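Local coordinates for amine oxidase (Emericella nidulans, PDB 3PGB) that oxidises primary amines to aldehydes with a copper ion and a topaquinone cofactor made from one of its own tyrosines, at the interface of chains A and B. Numbering follows the deposited sequence. Chains: chain A/B, Putative uncharacterized protein.

Contact 1: the interface of chains A and B. Residues chain A 590, 625-628, 645; chain B 593-594.
The short 3-10 helix 593-595 of chain B, in the enzyme domain, sets two side chains against a loop of chain A centred on A:His626. The carboxamide of B:Asn594 reads that histidine's backbone twice. Its OD1 accepts from A:His626 N at 2.9 Å, the donor in the carbonyl plane on a lone pair. Its ND2 gives a nearly straight bond to A:His626 O at 3.0 Å, the acceptor lying in the amide plane but approached from above its carbonyl plane. The same amide lies nearly flat over one imidazole face, planes 14° apart and OD1 near the rim, carried there by a chi1 of -166° that turns CG away from the backbone N. A:His626 CG sits between backbone N and carbonyl carbon (chi1 62°), which places the ring face against that amide. A second shell fixes the ring's rotation: ND1 donates in its own plane to the carboxylate OD2 of A:Asp645 at 2.5 Å, meeting it from above the carboxylate plane, and A:Asp645 N is held by A:Asn590 OD1. The nearby carboxylate would probably favour positive charge on the imidazole. B:Phe593 closes the far end, its para carbon CZ 3.7 Å from A:His626 NE2 and its CE1 4.0 Å from A:Asn590 ND2, which lies at the ring edge.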
loop_
_atom_site.group_PDB
_atom_site.type_symbol
_atom_site.label_atom_id
_atom_site.label_comp_id
_atom_site.label_asym_id
_atom_site.label_seq_id
_atom_site.Cartn_x
_atom_site.Cartn_y
_atom_site.Cartn_z
ATOM N N ASN A 590 14.964 -4.748 11.347
ATOM C CA ASN A 590 13.891 -5.103 10.437
ATOM C C ASN A 590 12.548 -4.699 11.015
ATOM O O ASN A 590 12.406 -4.528 12.230
ATOM C CB ASN A 590 13.935 -6.600 10.158
ATOM C CG ASN A 590 15.177 -7.000 9.380
ATOM O OD1 ASN A 590 15.545 -6.332 8.422
ATOM N ND2 ASN A 590 15.825 -8.083 9.791
ATOM N N ALA A 625 10.766 -5.565 1.597
ATOM C CA ALA A 625 11.452 -6.830 1.842
ATOM C C ALA A 625 12.937 -6.706 1.565
ATOM O O ALA A 625 13.337 -6.082 0.587
ATOM C CB ALA A 625 10.854 -7.937 0.980
ATOM N N HIS A 626 13.751 -7.304 2.429
ATOM C CA HIS A 626 15.200 -7.360 2.208
ATOM C C HIS A 626 15.605 -8.725 1.642
ATOM O O HIS A 626 14.764 -9.627 1.518
ATOM C CB HIS A 626 15.953 -7.044 3.497
ATOM C CG HIS A 626 15.700 -8.012 4.607
ATOM N ND1 HIS A 626 14.836 -7.742 5.643
ATOM C CD2 HIS A 626 16.218 -9.236 4.858
ATOM C CE1 HIS A 626 14.820 -8.764 6.479
ATOM N NE2 HIS A 626 15.653 -9.683 6.028
ATOM N N LEU A 627 16.887 -8.868 1.300
ATOM C CA LEU A 627 17.395 -10.071 0.632
ATOM C C LEU A 627 17.202 -11.308 1.500
ATOM O O LEU A 627 17.567 -11.315 2.671
ATOM C CB LEU A 627 18.874 -9.895 0.270
ATOM C CG LEU A 627 19.626 -11.053 -0.400
ATOM C CD1 LEU A 627 19.012 -11.443 -1.732
ATOM C CD2 LEU A 627 21.094 -10.676 -0.582
ATOM N N THR A 628 16.607 -12.344 0.911
ATOM C CA THR A 628 16.341 -13.610 1.596
ATOM C C THR A 628 17.640 -14.343 1.875
ATOM O O THR A 628 17.866 -14.827 2.987
ATOM C CB THR A 628 15.458 -14.537 0.728
ATOM O OG1 THR A 628 14.216 -13.889 0.429
ATOM C CG2 THR A 628 15.184 -15.873 1.431
ATOM N N ASP A 645 16.064 -4.215 6.545
ATOM C CA ASP A 645 15.064 -3.276 6.025
ATOM C C ASP A 645 15.468 -1.831 6.286
ATOM O O ASP A 645 15.290 -0.969 5.439
ATOM C CB ASP A 645 13.693 -3.498 6.678
ATOM C CG ASP A 645 13.189 -4.922 6.542
ATOM O OD1 ASP A 645 12.461 -5.371 7.457
ATOM O OD2 ASP A 645 13.514 -5.584 5.538
ATOM N N PHE B 593 7.831 -13.441 8.541
ATOM C CA PHE B 593 8.977 -12.542 8.644
ATOM C C PHE B 593 9.463 -12.197 7.237
ATOM O O PHE B 593 9.595 -13.082 6.398
ATOM C CB PHE B 593 10.083 -13.213 9.475
ATOM C CG PHE B 593 11.472 -12.716 9.182
ATOM C CD1 PHE B 593 11.938 -11.541 9.752
ATOM C CD2 PHE B 593 12.325 -13.442 8.362
ATOM C CE1 PHE B 593 13.229 -11.086 9.495
ATOM C CE2 PHE B 593 13.612 -12.994 8.101
ATOM C CZ PHE B 593 14.061 -11.812 8.672
ATOM N N ASN B 594 9.700 -10.911 6.980
ATOM C CA ASN B 594 10.220 -10.451 5.684
ATOM C C ASN B 594 9.309 -10.819 4.499
ATOM O O ASN B 594 9.780 -11.025 3.384
ATOM C CB ASN B 594 11.648 -11.004 5.470
ATOM C CG ASN B 594 12.392 -10.316 4.336
ATOM O OD1 ASN B 594 12.251 -9.115 4.120
ATOM N ND2 ASN B 594 13.192 -11.086 3.604
#

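Contact 2: the interface of chains A and B. Residues chain A 328-330, 450; chain B 329-331, 451.
A:Val329 N donates to B:Ile331 O at 2.9 Å, and the return bond runs from B:Ile331 N to A:Val329 O at 3.1 Å. With their symmetry-related twins they join two short strands, 329-331 of each chain, as an antiparallel pair, with A:Met330 facing its own copy B:Met330 at the centre. Beside the bonded backbones A:Val329 and B:Ile331 run alongside each other in the same direction, with CG1 of the valine 3.7 Å from CD1 of the isoleucine. The methionines leave from the other side and cross at about a right angle. Each has CG anti to the backbone N (chi1 -169°) and then bends at chi2 and chi3, which curls the thioether over the partner strand: A:Met330 SD lies 3.6 Å from B:Met330 N, and the equivalent pair is the same. Their methyls meet, CE to CE, at 3.9 Å. A:Met330 CE also sits over the face of the A:Phe450 ring, whose edge carbon CZ is 3.7 Å from B:Asp451 O in the ring plane. B:Asp451 CB packs against A:Pro328 O. This small two-stranded ribbon straddles the two-fold axis of the dimer, with strand 446-451 of each chain lending A:Phe450 and B:Asp451 to its flank.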
loop_
_atom_site.group_PDB
_atom_site.type_symbol
_atom_site.label_atom_id
_atom_site.label_comp_id
_atom_site.label_asym_id
_atom_site.label_seq_id
_atom_site.Cartn_x
_atom_site.Cartn_y
_atom_site.Cartn_z
ATOM N N PRO A 328 -12.129 6.972 -17.809
ATOM C CA PRO A 328 -11.967 8.262 -17.165
ATOM C C PRO A 328 -10.584 8.839 -17.401
ATOM O O PRO A 328 -9.620 8.092 -17.605
ATOM C CB PRO A 328 -12.164 7.943 -15.682
ATOM C CG PRO A 328 -13.051 6.786 -15.678
ATOM C CD PRO A 328 -12.643 5.963 -16.868
ATOM N N VAL A 329 -10.502 10.162 -17.390
ATOM C CA VAL A 329 -9.250 10.841 -17.654
ATOM C C VAL A 329 -9.110 12.005 -16.683
ATOM O O VAL A 329 -10.054 12.772 -16.476
ATOM C CB VAL A 329 -9.157 11.307 -19.139
ATOM C CG1 VAL A 329 -10.084 12.491 -19.415
ATOM C CG2 VAL A 329 -7.723 11.647 -19.500
ATOM N N MET A 330 -7.937 12.091 -16.058
ATOM C CA MET A 330 -7.612 13.173 -15.135
ATOM C C MET A 330 -7.254 14.387 -15.976
ATOM O O MET A 330 -6.475 14.276 -16.918
ATOM C CB MET A 330 -6.438 12.765 -14.233
ATOM C CG MET A 330 -6.162 13.693 -13.046
ATOM S SD MET A 330 -7.383 13.641 -11.710
ATOM C CE MET A 330 -6.773 12.310 -10.682
ATOM N N PHE A 450 -2.242 15.255 -8.531
ATOM C CA PHE A 450 -3.195 14.182 -8.767
ATOM C C PHE A 450 -4.206 14.163 -7.639
ATOM O O PHE A 450 -3.832 14.115 -6.473
ATOM C CB PHE A 450 -2.469 12.835 -8.867
ATOM C CG PHE A 450 -3.309 11.733 -9.439
ATOM C CD1 PHE A 450 -3.311 11.482 -10.805
ATOM C CD2 PHE A 450 -4.100 10.946 -8.612
ATOM C CE1 PHE A 450 -4.091 10.466 -11.337
ATOM C CE2 PHE A 450 -4.885 9.924 -9.139
ATOM C CZ PHE A 450 -4.877 9.682 -10.498
ATOM N N VAL B 329 -9.090 17.208 -11.714
ATOM C CA VAL B 329 -10.376 16.577 -11.501
ATOM C C VAL B 329 -10.533 15.437 -12.497
ATOM O O VAL B 329 -10.252 15.595 -13.688
ATOM C CB VAL B 329 -11.541 17.608 -11.608
ATOM C CG1 VAL B 329 -11.773 18.044 -13.055
ATOM C CG2 VAL B 329 -12.810 17.039 -11.004
ATOM N N MET B 330 -10.938 14.277 -11.981
ATOM C CA MET B 330 -11.192 13.096 -12.798
ATOM C C MET B 330 -12.552 13.283 -13.447
ATOM O O MET B 330 -13.513 13.646 -12.773
ATOM C CB MET B 330 -11.170 11.833 -11.923
ATOM C CG MET B 330 -11.158 10.503 -12.683
ATOM S SD MET B 330 -9.612 10.102 -13.538
ATOM C CE MET B 330 -8.673 9.268 -12.263
ATOM N N ILE B 331 -12.616 13.071 -14.760
ATOM C CA ILE B 331 -13.878 13.129 -15.500
ATOM C C ILE B 331 -14.056 11.843 -16.321
ATOM O O ILE B 331 -13.087 11.113 -16.550
ATOM C CB ILE B 331 -13.981 14.415 -16.387
ATOM C CG1 ILE B 331 -12.928 14.438 -17.502
ATOM C CG2 ILE B 331 -13.830 15.663 -15.526
ATOM C CD1 ILE B 331 -13.457 14.023 -18.834
ATOM N N ASP B 451 -8.957 5.939 -13.459
ATOM C CA ASP B 451 -7.689 5.760 -14.159
ATOM C C ASP B 451 -6.561 6.027 -13.174
ATOM O O ASP B 451 -6.315 7.170 -12.811
ATOM C CB ASP B 451 -7.599 6.715 -15.348
ATOM C CG ASP B 451 -6.340 6.513 -16.177
ATOM O OD1 ASP B 451 -6.180 7.229 -17.185
ATOM O OD2 ASP B 451 -5.511 5.651 -15.840
#

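Contact 3: the interface of chains A and B. Residues chain A 465-467, 737, 739; chain B 416, 419, 770.
B:Leu416, B:Leu770 and B:Tyr419 pack tightly among the valines of two chain A strands, whereas A:Ser466 and the outer branch of A:Val739 make looser contacts at the margins. B:Leu416 runs antiparallel alongside A:Val467 and A:Val465, its CD1 3.3 Å from A:Val467 CG2 and its CG 3.6 Å from A:Val465 CG1. With CG anti to the carbonyl carbon (chi1 -65°), the leucine fork opens toward both strands: CD1 also meets A:Val737 CG1, tip to tip, while CD2 turns to A:Val739 CG2 at 3.8 Å. From the helix 767-770, B:Leu770 CD2 points at A:Val737 CG2, again tip to tip and 3.2 Å away, and the leucine side chain crosses A:Val739 at a slant, CG 3.7 Å from CG2. A:Val737 CG1, set between its backbone N and carbonyl carbon (chi1 72°), rests over the centre of the B:Tyr419 phenol ring as a CH-pi contact, 4.0 Å from the centroid. B:Tyr419 CB touches A:Val467 CG1 at 3.7 Å. At the loose margin A:Val739 CG1 comes merely to 3.9 Å from B:Leu770 O, and A:Ser466 buries about 1 Å². Strands 464-468 and 736-742 of chain A thus present alternate valines to a chain B loop carrying B:Leu416 and B:Tyr419 and to the end of helix 767-770.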
loop_
_atom_site.group_PDB
_atom_site.type_symbol
_atom_site.label_atom_id
_atom_site.label_comp_id
_atom_site.label_asym_id
_atom_site.label_seq_id
_atom_site.Cartn_x
_atom_site.Cartn_y
_atom_site.Cartn_z
ATOM N N VAL A 465 -21.899 17.274 7.468
ATOM C CA VAL A 465 -20.815 16.452 6.950
ATOM C C VAL A 465 -19.703 17.358 6.449
ATOM O O VAL A 465 -19.964 18.434 5.918
ATOM C CB VAL A 465 -21.306 15.544 5.812
ATOM C CG1 VAL A 465 -20.152 14.734 5.223
ATOM C CG2 VAL A 465 -22.404 14.623 6.322
ATOM N N SER A 466 -18.461 16.934 6.637
ATOM C CA SER A 466 -17.330 17.682 6.117
ATOM C C SER A 466 -16.317 16.737 5.497
ATOM O O SER A 466 -16.174 15.595 5.946
ATOM C CB SER A 466 -16.680 18.514 7.224
ATOM O OG SER A 466 -15.961 17.691 8.114
ATOM N N VAL A 467 -15.633 17.217 4.458
ATOM C CA VAL A 467 -14.620 16.431 3.751
ATOM C C VAL A 467 -13.503 17.316 3.189
ATOM O O VAL A 467 -13.755 18.451 2.778
ATOM C CB VAL A 467 -15.236 15.633 2.585
ATOM C CG1 VAL A 467 -14.190 14.714 1.961
ATOM C CG2 VAL A 467 -16.436 14.831 3.054
ATOM N N VAL A 737 -14.825 21.042 2.257
ATOM C CA VAL A 737 -16.213 21.487 2.267
ATOM C C VAL A 737 -16.934 21.043 3.538
ATOM O O VAL A 737 -16.546 20.055 4.158
ATOM C CB VAL A 737 -16.960 20.948 1.026
ATOM C CG1 VAL A 737 -17.207 19.456 1.153
ATOM C CG2 VAL A 737 -18.251 21.683 0.833
ATOM N N VAL A 739 -21.076 20.583 4.582
ATOM C CA VAL A 739 -22.514 20.681 4.349
ATOM C C VAL A 739 -23.275 20.498 5.653
ATOM O O VAL A 739 -23.154 19.458 6.297
ATOM C CB VAL A 739 -23.007 19.609 3.367
ATOM C CG1 VAL A 739 -24.465 19.880 2.996
ATOM C CG2 VAL A 739 -22.122 19.557 2.124
ATOM N N LEU B 416 -20.657 12.725 0.178
ATOM C CA LEU B 416 -20.508 14.015 -0.487
ATOM C C LEU B 416 -19.961 13.753 -1.879
ATOM O O LEU B 416 -18.837 13.273 -2.036
ATOM C CB LEU B 416 -19.577 14.949 0.286
ATOM C CG LEU B 416 -20.047 15.403 1.673
ATOM C CD1 LEU B 416 -19.150 16.519 2.181
ATOM C CD2 LEU B 416 -21.502 15.872 1.664
ATOM N N TYR B 419 -16.285 14.373 -3.551
ATOM C CA TYR B 419 -15.304 14.357 -2.471
ATOM C C TYR B 419 -15.067 12.941 -1.957
ATOM O O TYR B 419 -13.947 12.443 -2.009
ATOM C CB TYR B 419 -15.735 15.308 -1.345
ATOM C CG TYR B 419 -15.539 16.765 -1.716
ATOM C CD1 TYR B 419 -16.385 17.387 -2.627
ATOM C CD2 TYR B 419 -14.491 17.513 -1.183
ATOM C CE1 TYR B 419 -16.203 18.715 -2.987
ATOM C CE2 TYR B 419 -14.305 18.849 -1.537
ATOM C CZ TYR B 419 -15.168 19.439 -2.441
ATOM O OH TYR B 419 -15.005 20.754 -2.813
ATOM N N LEU B 770 -23.876 19.640 -3.764
ATOM C CA LEU B 770 -23.939 19.505 -2.312
ATOM C C LEU B 770 -25.217 20.104 -1.723
ATOM O O LEU B 770 -25.714 19.608 -0.714
ATOM C CB LEU B 770 -22.706 20.125 -1.643
ATOM C CG LEU B 770 -21.454 19.244 -1.552
ATOM C CD1 LEU B 770 -21.130 18.511 -2.861
ATOM C CD2 LEU B 770 -20.279 20.100 -1.100
#

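Contacts 2 and 3 lie closest together, their C-alpha centres about 20 Å apart, while contact 1 is about 36 Å from contact 2 and 42 Å from contact 3. No residue is shared, so the copies are joined by separate means: side-chain amide to backbone, strand pairing and aliphatic packing. Of the three, the centre of contact 1 is nearest the active-site A:Asp403, about 18 Å away, against about 32 and about 45 Å. Two-fold symmetry repeats every contact with chains exchanged; contact 2 lies on the axis, so its twin overlaps it, while contacts 1 and 3 recur elsewhere, consistent with the family's typical dimer.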